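Long-range contacts in flagellar basal body protein (Helicobacter pylori, PDB 5NPY), which probably builds the flagellar hook, the curved segment that joins the basal body to the flagellar filament, as a hook protein of the FlgE family: residues A[102-110]-A[170-178]; A[504-515]-A[538-546]. All coordinates share one frame; numbering follows the deposited sequence.

Contact 1 (A[102-110]-A[170-178]); sequences NKNGEMTIN and HGNTLSPLQ
Met107 and Leu174 form the hydrogen-bonded pair of two short antiparallel strands, 107-109 and 173-176, whose axes come within 4.5 Å. Met107 N donates to Leu174 O at 2.7 Å and Leu174 N to Met107 O at 2.6 Å. A further backbone bond runs from Ile109 N to Asn172 O (2.8 Å). Beyond the ladder the Asn172 side chain reaches back to the same residue: with CG between its backbone N and carbonyl carbon (chi1 76°), its ND2 donates to Ile109 O at 3.0 Å, from well above the carbonyl plane. Ile109 is thus gripped at both its N and its O by Asn172.

Among side chains, Thr108 and Thr173 make the polar contact. Thr108 OG1 and Thr173 OG1 hydrogen-bond at 3.0 Å, while CG2 of Thr108 lies against the Asn172 amide. On the opposite face of the two strands Met107 CE lies 4.2 Å from Leu174 CD1. At the far end the Pro176 ring packs on the type II turn 102-105, its CG 3.6 Å from Asn102 O.

Strand 107-109 also pairs antiparallel with strand 114-116 through the backbones of Thr108 and Ser115, and strand 173-176 pairs with strand 143-148 through Ser175 and Gly146. Leu508 of strand 499-509 packs on Met107 and Ile109.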
loop_
_atom_site.group_PDB
_atom_site.type_symbol
_atom_site.label_atom_id
_atom_site.label_comp_id
_atom_site.label_asym_id
_atom_site.label_seq_id
_atom_site.Cartn_x
_atom_site.Cartn_y
_atom_site.Cartn_z
ATOM N N ASN A 102 16.803 19.449 -37.792
ATOM C CA ASN A 102 16.022 18.283 -38.193
ATOM C C ASN A 102 15.238 17.772 -36.992
ATOM O O ASN A 102 15.828 17.326 -36.003
ATOM C CB ASN A 102 16.943 17.201 -38.778
ATOM C CG ASN A 102 16.248 15.854 -39.002
ATOM O OD1 ASN A 102 15.153 15.592 -38.516
ATOM N ND2 ASN A 102 16.909 14.989 -39.766
ATOM N N LYS A 103 13.910 17.838 -37.087
ATOM C CA LYS A 103 13.020 17.174 -36.140
ATOM C C LYS A 103 12.923 15.704 -36.501
ATOM O O LYS A 103 12.493 15.376 -37.610
ATOM C CB LYS A 103 11.639 17.824 -36.166
ATOM C CG LYS A 103 10.484 16.916 -35.824
ATOM C CD LYS A 103 9.298 17.239 -36.722
ATOM C CE LYS A 103 9.705 17.107 -38.184
ATOM N NZ LYS A 103 8.693 17.625 -39.141
ATOM N N ASN A 104 13.281 14.846 -35.535
ATOM C CA ASN A 104 13.545 13.405 -35.603
ATOM C C ASN A 104 15.052 13.168 -35.629
ATOM O O ASN A 104 15.515 12.065 -35.937
ATOM C CB ASN A 104 12.777 12.668 -36.729
ATOM C CG ASN A 104 13.326 12.916 -38.154
ATOM O OD1 ASN A 104 14.533 12.914 -38.406
ATOM N ND2 ASN A 104 12.407 13.134 -39.092
ATOM N N GLY A 105 15.835 14.206 -35.304
ATOM C CA GLY A 105 17.274 14.067 -35.235
ATOM C C GLY A 105 17.790 13.526 -33.911
ATOM O O GLY A 105 17.055 13.404 -32.938
ATOM N N GLU A 106 19.063 13.191 -33.833
ATOM C CA GLU A 106 19.696 12.703 -32.613
ATOM C C GLU A 106 21.223 12.877 -32.529
ATOM O O GLU A 106 21.898 12.849 -33.498
ATOM C CB GLU A 106 19.302 11.253 -32.330
ATOM C CG GLU A 106 19.992 10.216 -33.189
ATOM C CD GLU A 106 19.607 8.797 -32.839
ATOM O OE1 GLU A 106 18.414 8.493 -32.795
ATOM O OE2 GLU A 106 20.508 7.992 -32.616
ATOM N N MET A 107 21.762 13.022 -31.338
ATOM C CA MET A 107 23.192 13.184 -31.163
ATOM C C MET A 107 23.590 12.385 -29.938
ATOM O O MET A 107 22.948 12.463 -28.916
ATOM C CB MET A 107 23.544 14.666 -30.984
ATOM C CG MET A 107 25.027 15.011 -30.957
ATOM S SD MET A 107 25.450 16.742 -30.602
ATOM C CE MET A 107 23.904 17.366 -30.057
ATOM N N THR A 108 24.649 11.616 -30.055
ATOM C CA THR A 108 25.101 10.796 -28.984
ATOM C C THR A 108 26.446 11.287 -28.587
ATOM O O THR A 108 27.263 11.517 -29.422
ATOM C CB THR A 108 25.220 9.348 -29.431
ATOM O OG1 THR A 108 23.950 8.864 -29.823
ATOM C CG2 THR A 108 25.721 8.497 -28.337
ATOM N N ILE A 109 26.674 11.449 -27.303
ATOM C CA ILE A 109 27.930 11.952 -26.825
ATOM C C ILE A 109 28.651 10.922 -26.004
ATOM O O ILE A 109 28.189 10.537 -24.975
ATOM C CB ILE A 109 27.733 13.169 -25.913
ATOM C CG1 ILE A 109 26.635 14.087 -26.399
ATOM C CG2 ILE A 109 29.012 13.932 -25.769
ATOM C CD1 ILE A 109 26.974 14.856 -27.628
ATOM N N ASN A 110 29.823 10.521 -26.441
ATOM C CA ASN A 110 30.590 9.543 -25.716
ATOM C C ASN A 110 31.836 10.169 -25.150
ATOM O O ASN A 110 32.158 11.275 -25.466
ATOM C CB ASN A 110 30.940 8.402 -26.635
ATOM C CG ASN A 110 29.734 7.622 -27.057
ATOM O OD1 ASN A 110 29.284 7.718 -28.168
ATOM N ND2 ASN A 110 29.213 6.839 -26.155
ATOM N N HIS A 170 20.365 10.611 -17.108
ATOM C CA HIS A 170 21.797 10.863 -17.250
ATOM C C HIS A 170 22.367 10.236 -18.517
ATOM O O HIS A 170 23.594 10.155 -18.663
ATOM C CB HIS A 170 22.580 10.398 -16.009
ATOM C CG HIS A 170 22.485 8.928 -15.714
ATOM N ND1 HIS A 170 22.733 7.950 -16.656
ATOM C CD2 HIS A 170 22.209 8.271 -14.561
ATOM C CE1 HIS A 170 22.596 6.758 -16.102
ATOM N NE2 HIS A 170 22.275 6.925 -14.833
ATOM N N GLY A 171 21.501 9.818 -19.446
ATOM C CA GLY A 171 21.909 9.232 -20.711
ATOM C C GLY A 171 22.690 10.165 -21.615
ATOM O O GLY A 171 22.928 11.325 -21.267
ATOM N N ASN A 172 23.087 9.677 -22.790
ATOM C CA ASN A 172 24.031 10.399 -23.634
ATOM C C ASN A 172 23.524 10.633 -25.052
ATOM O O ASN A 172 24.310 11.039 -25.912
ATOM C CB ASN A 172 25.368 9.654 -23.703
ATOM C CG ASN A 172 25.309 8.433 -24.612
ATOM O OD1 ASN A 172 24.243 7.846 -24.836
ATOM N ND2 ASN A 172 26.464 8.044 -25.145
ATOM N N THR A 173 22.253 10.378 -25.332
ATOM C CA THR A 173 21.698 10.582 -26.666
ATOM C C THR A 173 20.648 11.684 -26.610
ATOM O O THR A 173 19.623 11.535 -25.936
ATOM C CB THR A 173 21.102 9.290 -27.217
ATOM O OG1 THR A 173 22.161 8.357 -27.472
ATOM C CG2 THR A 173 20.330 9.562 -28.503
ATOM N N LEU A 174 20.906 12.775 -27.329
ATOM C CA LEU A 174 20.057 13.958 -27.325
ATOM C C LEU A 174 19.228 14.012 -28.599
ATOM O O LEU A 174 19.710 13.645 -29.674
ATOM C CB LEU A 174 20.907 15.225 -27.204
ATOM C CG LEU A 174 21.963 15.159 -26.102
ATOM C CD1 LEU A 174 22.827 16.430 -26.085
ATOM C CD2 LEU A 174 21.312 14.904 -24.730
ATOM N N SER A 175 17.993 14.488 -28.479
ATOM C CA SER A 175 17.098 14.599 -29.624
ATOM C C SER A 175 16.195 15.805 -29.404
ATOM O O SER A 175 16.224 16.426 -28.333
ATOM C CB SER A 175 16.285 13.307 -29.816
ATOM O OG SER A 175 15.247 13.175 -28.861
ATOM N N PRO A 176 15.401 16.188 -30.412
ATOM C CA PRO A 176 14.474 17.308 -30.222
ATOM C C PRO A 176 13.431 17.003 -29.162
ATOM O O PRO A 176 12.874 15.904 -29.112
ATOM C CB PRO A 176 13.831 17.468 -31.601
ATOM C CG PRO A 176 14.861 16.994 -32.526
ATOM C CD PRO A 176 15.475 15.813 -31.835
ATOM N N LEU A 177 13.172 17.993 -28.309
ATOM C CA LEU A 177 12.165 17.873 -27.261
ATOM C C LEU A 177 10.801 18.295 -27.789
ATOM O O LEU A 177 10.675 19.313 -28.476
ATOM C CB LEU A 177 12.549 18.728 -26.052
ATOM C CG LEU A 177 13.940 18.391 -25.523
ATOM C CD1 LEU A 177 14.200 19.099 -24.194
ATOM C CD2 LEU A 177 14.132 16.868 -25.396
ATOM N N GLN A 178 9.778 17.510 -27.462
ATOM C CA GLN A 178 8.410 17.774 -27.912
ATOM C C GLN A 178 7.475 17.719 -26.706
ATOM O O GLN A 178 7.100 16.638 -26.238
ATOM C CB GLN A 178 7.979 16.783 -28.985
ATOM C CG GLN A 178 6.613 17.102 -29.571
ATOM C CD GLN A 178 6.034 15.964 -30.391
ATOM O OE1 GLN A 178 6.503 14.823 -30.323
ATOM N NE2 GLN A 178 5.004 16.270 -31.173
#

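Contact 2 (A[504-515]-A[538-546]); sequences RIGILAFTNDQG and LSGNPILGW
Ile543 N donates to Ala509 O at 2.7 Å, and Ala509 N returns the bond to Ile543 O at 2.9 Å. This antiparallel hydrogen-bonded pair is the centre of the contact; on one side of it the bond from Gly545 N to Ile507 O is weak, bent to 119° at the hydrogen. Leu508 turns CD2 to Leu544 CD1 on one face, and on the other CB of Ala509 meets CB of Ile543.

At one end Arg504 lies along the indole of Trp546. Its guanidinium stacks flat on the ring system, planes 21° apart, and CD sits almost squarely over the six-membered ring, 3.8 Å from its centroid. Leu544 CG lies over the opposite face, toward its rim. The bend of the arginine chain at chi3 (-64°) brings NE over the rim of the ring, while NH1 is held by Leu169 O.

At the other end the Phe510 ring receives Gly540 O at its edge, in plane, and places CE2 3.7 Å from Pro542 CB. Ser539 presses CB against Asn512 O at 3.1 Å, its O accepts a weak bond from Asn512 N (3.5 Å), and a water joins its OG to Gly515 O.

The chemistry is therefore divided: regular strand pairing fixes the middle, an off-centre cation-pi stack secures one end, and the other end relies on a weak backbone bond, a water and an aromatic ring. The buried guanidinium probably keeps its charge, since Leu169 O and the indole face would both favour a cation.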
loop_
_atom_site.group_PDB
_atom_site.type_symbol
_atom_site.label_atom_id
_atom_site.label_comp_id
_atom_site.label_asym_id
_atom_site.label_seq_id
_atom_site.Cartn_x
_atom_site.Cartn_y
_atom_site.Cartn_z
ATOM N N ARG A 504 14.929 16.713 -20.337
ATOM C CA ARG A 504 15.852 17.718 -19.822
ATOM C C ARG A 504 16.521 18.417 -20.988
ATOM O O ARG A 504 16.668 17.845 -22.071
ATOM C CB ARG A 504 16.921 17.139 -18.892
ATOM C CG ARG A 504 18.066 16.424 -19.588
ATOM C CD ARG A 504 18.960 15.780 -18.545
ATOM N NE ARG A 504 19.583 16.791 -17.686
ATOM C CZ ARG A 504 20.106 16.544 -16.491
ATOM N NH1 ARG A 504 20.071 15.321 -15.979
ATOM N NH2 ARG A 504 20.649 17.525 -15.797
ATOM N N ILE A 505 16.914 19.669 -20.752
ATOM C CA ILE A 505 17.559 20.483 -21.777
ATOM C C ILE A 505 18.984 19.995 -21.987
ATOM O O ILE A 505 19.757 19.847 -21.031
ATOM C CB ILE A 505 17.542 21.967 -21.379
ATOM C CG1 ILE A 505 16.114 22.440 -21.098
ATOM C CG2 ILE A 505 18.177 22.825 -22.477
ATOM C CD1 ILE A 505 15.233 22.502 -22.328
ATOM N N GLY A 506 19.338 19.745 -23.246
ATOM C CA GLY A 506 20.718 19.432 -23.568
ATOM C C GLY A 506 21.655 20.567 -23.185
ATOM O O GLY A 506 21.339 21.752 -23.347
ATOM N N ILE A 507 22.813 20.190 -22.640
ATOM C CA ILE A 507 23.900 21.106 -22.319
ATOM C C ILE A 507 25.198 20.402 -22.686
ATOM O O ILE A 507 25.396 19.237 -22.333
ATOM C CB ILE A 507 23.914 21.514 -20.830
ATOM C CG1 ILE A 507 22.707 22.381 -20.481
ATOM C CG2 ILE A 507 25.184 22.284 -20.492
ATOM C CD1 ILE A 507 22.836 23.827 -20.939
ATOM N N LEU A 508 26.070 21.091 -23.408
ATOM C CA LEU A 508 27.364 20.543 -23.791
ATOM C C LEU A 508 28.440 21.591 -23.548
ATOM O O LEU A 508 28.216 22.786 -23.767
ATOM C CB LEU A 508 27.392 20.096 -25.261
ATOM C CG LEU A 508 26.426 18.968 -25.638
ATOM C CD1 LEU A 508 26.289 18.884 -27.137
ATOM C CD2 LEU A 508 26.896 17.632 -25.072
ATOM N N ALA A 509 29.599 21.136 -23.084
ATOM C CA ALA A 509 30.739 21.997 -22.815
ATOM C C ALA A 509 31.938 21.533 -23.628
ATOM O O ALA A 509 31.935 20.458 -24.235
ATOM C CB ALA A 509 31.082 22.019 -21.319
ATOM N N PHE A 510 32.973 22.367 -23.629
ATOM C CA PHE A 510 34.201 22.084 -24.347
ATOM C C PHE A 510 35.366 22.613 -23.534
ATOM O O PHE A 510 35.225 23.581 -22.784
ATOM C CB PHE A 510 34.222 22.729 -25.731
ATOM C CG PHE A 510 33.051 22.365 -26.590
ATOM C CD1 PHE A 510 31.856 23.061 -26.488
ATOM C CD2 PHE A 510 33.150 21.333 -27.514
ATOM C CE1 PHE A 510 30.777 22.726 -27.288
ATOM C CE2 PHE A 510 32.077 20.995 -28.318
ATOM C CZ PHE A 510 30.889 21.688 -28.202
ATOM N N THR A 511 36.521 21.973 -23.693
ATOM C CA THR A 511 37.722 22.475 -23.042
ATOM C C THR A 511 38.314 23.681 -23.760
ATOM O O THR A 511 39.210 24.331 -23.208
ATOM C CB THR A 511 38.780 21.371 -22.938
ATOM O OG1 THR A 511 39.117 20.898 -24.254
ATOM C CG2 THR A 511 38.270 20.212 -22.072
ATOM N N ASN A 512 37.835 24.003 -24.965
ATOM C CA ASN A 512 38.304 25.197 -25.669
ATOM C C ASN A 512 37.159 25.753 -26.527
ATOM O O ASN A 512 37.029 25.409 -27.704
ATOM C CB ASN A 512 39.526 24.893 -26.517
ATOM C CG ASN A 512 40.075 26.133 -27.172
ATOM O OD1 ASN A 512 40.055 27.202 -26.567
ATOM N ND2 ASN A 512 40.534 26.017 -28.419
ATOM N N ASP A 513 36.362 26.650 -25.935
ATOM C CA ASP A 513 35.270 27.278 -26.681
ATOM C C ASP A 513 35.782 28.135 -27.832
ATOM O O ASP A 513 35.064 28.335 -28.820
ATOM C CB ASP A 513 34.405 28.136 -25.753
ATOM C CG ASP A 513 33.506 27.312 -24.860
ATOM O OD1 ASP A 513 33.294 27.733 -23.706
ATOM O OD2 ASP A 513 33.013 26.248 -25.311
ATOM N N GLN A 514 37.009 28.661 -27.715
ATOM C CA GLN A 514 37.612 29.420 -28.809
ATOM C C GLN A 514 37.752 28.579 -30.079
ATOM O O GLN A 514 37.785 29.133 -31.186
ATOM C CB GLN A 514 38.985 29.962 -28.389
ATOM C CG GLN A 514 39.042 30.598 -27.008
ATOM C CD GLN A 514 40.465 31.008 -26.599
ATOM O OE1 GLN A 514 41.238 31.530 -27.414
ATOM N NE2 GLN A 514 40.812 30.765 -25.332
ATOM N N GLY A 515 37.836 27.251 -29.943
ATOM C CA GLY A 515 37.956 26.360 -31.088
ATOM C C GLY A 515 36.681 26.175 -31.889
ATOM O O GLY A 515 36.721 25.532 -32.945
ATOM N N LEU A 538 39.174 20.412 -32.476
ATOM C CA LEU A 538 39.552 21.822 -32.349
ATOM C C LEU A 538 39.079 22.491 -31.065
ATOM O O LEU A 538 39.881 23.076 -30.329
ATOM C CB LEU A 538 39.045 22.614 -33.553
ATOM C CG LEU A 538 39.842 23.889 -33.774
ATOM C CD1 LEU A 538 41.322 23.599 -33.655
ATOM C CD2 LEU A 538 39.528 24.504 -35.127
ATOM N N SER A 539 37.782 22.459 -30.813
ATOM C CA SER A 539 37.256 22.792 -29.499
ATOM C C SER A 539 37.359 21.622 -28.530
ATOM O O SER A 539 36.865 21.714 -27.400
ATOM C CB SER A 539 35.800 23.244 -29.621
ATOM O OG SER A 539 35.017 22.254 -30.271
ATOM N N GLY A 540 37.997 20.530 -28.948
ATOM C CA GLY A 540 37.887 19.285 -28.220
ATOM C C GLY A 540 36.533 18.654 -28.476
ATOM O O GLY A 540 35.651 19.288 -29.068
ATOM N N ASN A 541 36.357 17.408 -28.047
ATOM C CA ASN A 541 35.074 16.740 -28.197
ATOM C C ASN A 541 34.061 17.301 -27.198
ATOM O O ASN A 541 34.442 17.815 -26.138
ATOM C CB ASN A 541 35.223 15.238 -27.990
ATOM C CG ASN A 541 35.900 14.566 -29.148
ATOM O OD1 ASN A 541 35.766 15.004 -30.287
ATOM N ND2 ASN A 541 36.636 13.494 -28.869
ATOM N N PRO A 542 32.765 17.212 -27.511
ATOM C CA PRO A 542 31.764 17.817 -26.629
ATOM C C PRO A 542 31.657 17.031 -25.340
ATOM O O PRO A 542 31.679 15.798 -25.339
ATOM C CB PRO A 542 30.473 17.741 -27.451
ATOM C CG PRO A 542 30.675 16.544 -28.315
ATOM C CD PRO A 542 32.141 16.540 -28.665
ATOM N N ILE A 543 31.565 17.756 -24.237
ATOM C CA ILE A 543 31.489 17.159 -22.911
ATOM C C ILE A 543 30.036 17.220 -22.451
ATOM O O ILE A 543 29.463 18.312 -22.321
ATOM C CB ILE A 543 32.424 17.878 -21.926
ATOM C CG1 ILE A 543 33.821 18.030 -22.532
ATOM C CG2 ILE A 543 32.476 17.140 -20.594
ATOM C CD1 ILE A 543 34.655 19.117 -21.865
ATOM N N LEU A 544 29.435 16.048 -22.233
ATOM C CA LEU A 544 28.063 15.967 -21.745
ATOM C C LEU A 544 27.914 16.813 -20.492
ATOM O O LEU A 544 28.746 16.745 -19.584
ATOM C CB LEU A 544 27.700 14.512 -21.453
ATOM C CG LEU A 544 26.247 14.056 -21.587
ATOM C CD1 LEU A 544 25.808 14.142 -23.027
ATOM C CD2 LEU A 544 26.097 12.629 -21.075
ATOM N N GLY A 545 26.853 17.622 -20.453
ATOM C CA GLY A 545 26.763 18.693 -19.473
ATOM C C GLY A 545 26.620 18.234 -18.039
ATOM O O GLY A 545 26.886 19.019 -17.123
ATOM N N TRP A 546 26.232 16.980 -17.826
ATOM C CA TRP A 546 25.858 16.469 -16.518
ATOM C C TRP A 546 26.657 15.215 -16.205
ATOM O O TRP A 546 27.048 14.471 -17.108
ATOM C CB TRP A 546 24.356 16.158 -16.463
ATOM C CG TRP A 546 23.856 15.375 -17.668
ATOM C CD1 TRP A 546 23.990 14.026 -17.895
ATOM C CD2 TRP A 546 23.144 15.899 -18.800
ATOM N NE1 TRP A 546 23.404 13.685 -19.094
ATOM C CE2 TRP A 546 22.876 14.812 -19.669
ATOM C CE3 TRP A 546 22.713 17.178 -19.167
ATOM C CZ2 TRP A 546 22.183 14.968 -20.876
ATOM C CZ3 TRP A 546 22.027 17.331 -20.360
ATOM C CH2 TRP A 546 21.772 16.233 -21.204
HETATM O O HOH W 1 35.571 23.349 -32.869
#

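In the fold
Contacts 1 and 2 have their centres 14 Å apart and touch directly, following one another along the chain. Trp546 NE1 lies 3.2 Å from Gly171 O, probably as a hydrogen bond, which would link the indole to the residues leading into strand 173-176. Apolar packing adds to this, with Ile109 CG1 3.5 Å from Leu544 CD1. Segments 102-110 and 170-178 fall within the sequence range of the FlgE/F/G D1 domain, and the late segments 504-515 and 538-546 pack against them, bringing distant parts of the chain together. The tris-hydroxymethyl-methyl-ammonium pocket, which includes Asn226, Arg393 and Glu399, involves none of these four segments.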